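Local coordinates for oligopeptide-binding protein oppA (Lactococcus lactis, PDB 3DRF) that captures oligopeptides in a large cavity that closes like a Venus fly-trap, for uptake by the OppABCDF ABC transporter, at residues T61-F73 and T216-N228. Sequence-based numbering, arbitrary orientation. Where two conformers were deposited one is given.
Sequences TMSGPGGGQDGLF and TKPLVTGPFKPEN
Asp70 OD1 is gripped twice by Thr221. The hydroxyl OG1 of Thr221 donates to Asp70 OD1 at 2.7 Å, and Thr221 N reaches the same Asp70 OD1 at 2.8 Å. Both donors come from one face of the carboxylate, well above its plane. Thr221 OG1 sits between its own backbone N and carbonyl carbon (chi1 67°), which lets hydroxyl and amide close on a single oxygen. A water donates to both Thr221 OG1 and Gly71 O and so links the two segments indirectly. Asp70 is buried, and its side chain also touches Trp108.

The next bonds are made by backbone. Gly222 N makes a weak hydrogen bond to Gly66 O, a carbonyl that also lies 3.4 Å from Val220 CB. Phe224 N donates to Pro65 O at 3.1 Å. Pro65 O lies at the edge of the Phe224 ring, in its plane, and Pro223 CD approaches it at 3.5 Å. Gly66 CA points a hydrogen at Phe224 O. Gly67 and Gly222 bring their CA atoms to 3.8 Å, so the two backbones pass each other closely.

Trp565 packs on Pro65, Pro223 and Phe224. The contact thus docks the glycine-rich loop after helix 57-62 onto the loop entering strand 224-230, an outermost strand of a five-stranded mixed sheet in this family 5 solute-binding protein.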
loop_
_atom_site.group_PDB
_atom_site.type_symbol
_atom_site.label_atom_id
_atom_site.label_comp_id
_atom_site.label_asym_id
_atom_site.label_seq_id
_atom_site.Cartn_x
_atom_site.Cartn_y
_atom_site.Cartn_z
ATOM N N THR A 61 -2.567 -5.850 8.020
ATOM C CA THR A 61 -3.906 -6.026 8.588
ATOM C C THR A 61 -3.903 -7.054 9.746
ATOM O O THR A 61 -4.412 -6.784 10.780
ATOM C CB THR A 61 -4.904 -6.435 7.528
ATOM O OG1 THR A 61 -4.990 -5.393 6.551
ATOM C CG2 THR A 61 -6.281 -6.600 8.150
ATOM N N MET A 62 -3.277 -8.191 9.543
ATOM C CA MET A 62 -3.167 -9.239 10.604
ATOM C C MET A 62 -2.431 -8.804 11.870
ATOM O O MET A 62 -2.683 -9.345 12.895
ATOM C CB MET A 62 -2.529 -10.509 10.022
ATOM C CG MET A 62 -3.362 -11.136 8.882
ATOM S SD MET A 62 -2.630 -12.683 8.243
ATOM C CE MET A 62 -3.091 -13.856 9.541
ATOM N N SER A 63 -1.566 -7.792 11.745
ATOM C CA SER A 63 -0.847 -7.204 12.874
ATOM C C SER A 63 -1.699 -6.272 13.753
ATOM O O SER A 63 -1.240 -5.824 14.742
ATOM C CB SER A 63 0.409 -6.435 12.395
ATOM O OG SER A 63 0.065 -5.176 11.810
ATOM N N GLY A 64 -2.940 -6.010 13.343
ATOM C CA GLY A 64 -3.770 -5.018 14.009
ATOM C C GLY A 64 -3.879 -5.157 15.542
ATOM O O GLY A 64 -3.627 -4.247 16.261
ATOM N N PRO A 65 -4.265 -6.356 16.001
ATOM C CA PRO A 65 -4.401 -6.548 17.457
ATOM C C PRO A 65 -3.088 -6.311 18.244
ATOM O O PRO A 65 -3.103 -5.945 19.380
ATOM C CB PRO A 65 -4.885 -8.013 17.587
ATOM C CG PRO A 65 -5.603 -8.300 16.319
ATOM C CD PRO A 65 -4.756 -7.537 15.250
ATOM N N GLY A 66 -1.957 -6.476 17.573
ATOM C CA GLY A 66 -0.658 -6.221 18.199
ATOM C C GLY A 66 -0.160 -4.778 18.098
ATOM O O GLY A 66 0.924 -4.504 18.562
ATOM N N GLY A 67 -0.982 -3.876 17.557
ATOM C CA GLY A 67 -0.609 -2.480 17.432
ATOM C C GLY A 67 -0.425 -2.039 15.981
ATOM O O GLY A 67 -0.095 -0.924 15.767
ATOM N N GLY A 68 -0.677 -2.895 15.009
ATOM C CA GLY A 68 -0.563 -2.495 13.593
ATOM C C GLY A 68 0.859 -2.111 13.166
ATOM O O GLY A 68 1.073 -1.110 12.565
ATOM N N GLN A 69 1.796 -2.928 13.593
ATOM C CA GLN A 69 3.273 -2.684 13.439
ATOM C C GLN A 69 3.695 -1.409 14.202
ATOM O O GLN A 69 4.494 -0.649 13.783
ATOM C CB GLN A 69 3.671 -2.703 11.945
ATOM C CG GLN A 69 3.343 -4.038 11.304
ATOM C CD GLN A 69 3.364 -4.001 9.775
ATOM O OE1 GLN A 69 3.920 -4.856 9.147
ATOM N NE2 GLN A 69 2.792 -2.974 9.221
ATOM N N ASP A 70 3.112 -1.299 15.384
ATOM C CA ASP A 70 3.498 -0.344 16.427
ATOM C C ASP A 70 3.351 1.138 16.022
ATOM O O ASP A 70 4.171 1.970 16.226
ATOM C CB ASP A 70 4.882 -0.720 17.009
ATOM C CG ASP A 70 4.853 -2.115 17.622
ATOM O OD1 ASP A 70 3.848 -2.390 18.292
ATOM O OD2 ASP A 70 5.768 -2.847 17.406
ATOM N N GLY A 71 2.185 1.372 15.462
ATOM C CA GLY A 71 1.718 2.722 15.192
ATOM C C GLY A 71 1.546 3.532 16.466
ATOM O O GLY A 71 1.148 2.996 17.501
ATOM N N LEU A 72 1.865 4.820 16.392
ATOM C CA LEU A 72 1.922 5.692 17.581
ATOM C C LEU A 72 0.731 6.631 17.814
ATOM O O LEU A 72 0.465 6.959 18.910
ATOM C CB LEU A 72 3.190 6.579 17.504
ATOM C CG LEU A 72 4.511 5.854 17.713
ATOM C CD1 LEU A 72 5.621 6.838 17.487
ATOM C CD2 LEU A 72 4.584 5.219 19.174
ATOM N N PHE A 73 0.116 7.087 16.728
ATOM C CA PHE A 73 -0.804 8.252 16.831
ATOM C C PHE A 73 -2.269 7.895 16.623
ATOM O O PHE A 73 -2.614 7.109 15.793
ATOM C CB PHE A 73 -0.394 9.315 15.808
ATOM C CG PHE A 73 1.065 9.720 15.895
ATOM C CD1 PHE A 73 1.551 10.303 17.048
ATOM C CD2 PHE A 73 1.915 9.519 14.821
ATOM C CE1 PHE A 73 2.914 10.665 17.170
ATOM C CE2 PHE A 73 3.293 9.874 14.922
ATOM C CZ PHE A 73 3.794 10.443 16.113
ATOM N N THR A 216 8.552 -14.480 14.141
ATOM C CA THR A 216 7.841 -15.407 15.056
ATOM C C THR A 216 7.883 -14.987 16.499
ATOM O O THR A 216 7.029 -15.369 17.237
ATOM C CB THR A 216 8.430 -16.810 14.933
ATOM O OG1 THR A 216 9.842 -16.702 15.041
ATOM C CG2 THR A 216 8.052 -17.444 13.549
ATOM N N LYS A 217 8.821 -14.141 16.862
ATOM C CA LYS A 217 9.108 -13.824 18.273
ATOM C C LYS A 217 9.431 -12.323 18.450
ATOM O O LYS A 217 10.449 -11.989 18.915
ATOM C CB LYS A 217 10.331 -14.660 18.799
ATOM C CG LYS A 217 10.061 -16.210 18.922
ATOM C CD LYS A 217 11.224 -16.942 19.653
ATOM C CE LYS A 217 12.652 -17.049 18.943
ATOM N NZ LYS A 217 13.820 -17.857 19.557
ATOM N N PRO A 218 8.492 -11.462 18.005
ATOM C CA PRO A 218 8.718 -10.017 18.110
ATOM C C PRO A 218 8.383 -9.438 19.479
ATOM O O PRO A 218 7.785 -10.120 20.237
ATOM C CB PRO A 218 7.733 -9.470 17.055
ATOM C CG PRO A 218 6.493 -10.398 17.249
ATOM C CD PRO A 218 7.129 -11.776 17.494
ATOM N N LEU A 219 8.791 -8.219 19.772
ATOM C CA LEU A 219 8.123 -7.368 20.754
ATOM C C LEU A 219 7.145 -6.414 20.056
ATOM O O LEU A 219 7.395 -5.939 18.962
ATOM C CB LEU A 219 9.131 -6.528 21.580
ATOM C CG LEU A 219 10.231 -7.328 22.305
ATOM C CD1 LEU A 219 11.084 -6.385 23.198
ATOM C CD2 LEU A 219 9.583 -8.452 23.170
ATOM N N VAL A 220 6.046 -6.133 20.750
ATOM C CA VAL A 220 5.016 -5.213 20.240
ATOM C C VAL A 220 4.545 -4.300 21.355
ATOM O O VAL A 220 4.898 -4.420 22.496
ATOM C CB VAL A 220 3.820 -5.956 19.612
ATOM C CG1 VAL A 220 4.312 -6.938 18.526
ATOM C CG2 VAL A 220 3.015 -6.728 20.717
ATOM N N THR A 221 3.743 -3.345 20.943
ATOM C CA THR A 221 3.264 -2.283 21.854
ATOM C C THR A 221 1.705 -2.228 21.999
ATOM O O THR A 221 1.215 -1.479 22.751
ATOM C CB THR A 221 3.725 -0.863 21.365
ATOM O OG1 THR A 221 3.082 -0.519 20.123
ATOM C CG2 THR A 221 5.263 -0.781 21.231
ATOM N N GLY A 222 0.992 -3.042 21.251
ATOM C CA GLY A 222 -0.454 -2.944 21.167
ATOM C C GLY A 222 -1.210 -3.660 22.307
ATOM O O GLY A 222 -0.638 -4.183 23.209
ATOM N N PRO A 223 -2.540 -3.683 22.199
ATOM C CA PRO A 223 -3.365 -4.256 23.306
ATOM C C PRO A 223 -3.188 -5.771 23.439
ATOM O O PRO A 223 -3.397 -6.281 24.529
ATOM C CB PRO A 223 -4.822 -3.855 22.939
ATOM C CG PRO A 223 -4.759 -3.449 21.458
ATOM C CD PRO A 223 -3.337 -2.951 21.190
ATOM N N PHE A 224 -2.785 -6.452 22.392
ATOM C CA PHE A 224 -2.476 -7.880 22.412
ATOM C C PHE A 224 -1.018 -8.083 21.974
ATOM O O PHE A 224 -0.442 -7.273 21.314
ATOM C CB PHE A 224 -3.390 -8.686 21.445
ATOM C CG PHE A 224 -4.868 -8.697 21.855
ATOM C CD1 PHE A 224 -5.390 -9.766 22.554
ATOM C CD2 PHE A 224 -5.688 -7.625 21.579
ATOM C CE1 PHE A 224 -6.706 -9.765 22.978
ATOM C CE2 PHE A 224 -7.033 -7.594 21.987
ATOM C CZ PHE A 224 -7.544 -8.687 22.684
ATOM N N LYS A 225 -0.450 -9.159 22.408
ATOM C CA LYS A 225 0.854 -9.629 21.937
ATOM C C LYS A 225 0.706 -10.979 21.270
ATOM O O LYS A 225 -0.146 -11.758 21.632
ATOM C CB LYS A 225 1.840 -9.700 23.101
ATOM C CG LYS A 225 1.455 -10.682 24.190
ATOM C CD LYS A 225 2.493 -10.713 25.343
ATOM C CE LYS A 225 2.106 -11.828 26.337
ATOM N NZ LYS A 225 3.151 -11.985 27.386
ATOM N N PRO A 226 1.551 -11.256 20.286
ATOM C CA PRO A 226 1.518 -12.535 19.580
ATOM C C PRO A 226 2.256 -13.598 20.398
ATOM O O PRO A 226 3.445 -13.650 20.415
ATOM C CB PRO A 226 2.280 -12.214 18.266
ATOM C CG PRO A 226 3.271 -11.134 18.605
ATOM C CD PRO A 226 2.561 -10.308 19.696
ATOM N N GLU A 227 1.490 -14.407 21.123
ATOM C CA GLU A 227 2.071 -15.465 21.951
ATOM C C GLU A 227 2.698 -16.550 21.088
ATOM O O GLU A 227 3.731 -17.120 21.456
ATOM C CB GLU A 227 1.014 -16.070 22.877
ATOM C CG GLU A 227 1.538 -17.189 23.773
ATOM C CD GLU A 227 2.361 -16.676 24.951
ATOM O OE1 GLU A 227 2.413 -15.445 25.167
ATOM O OE2 GLU A 227 2.951 -17.517 25.669
ATOM N N ASN A 228 2.085 -16.858 19.978
ATOM C CA ASN A 228 2.623 -17.782 18.986
ATOM C C ASN A 228 2.349 -17.321 17.560
ATOM O O ASN A 228 1.290 -16.763 17.269
ATOM C CB ASN A 228 2.058 -19.187 19.202
ATOM C CG ASN A 228 2.816 -20.246 18.425
ATOM O OD1 ASN A 228 2.261 -20.901 17.544
ATOM N ND2 ASN A 228 4.093 -20.418 18.750
HETATM O O HOH W 1 2.363 2.145 20.041
#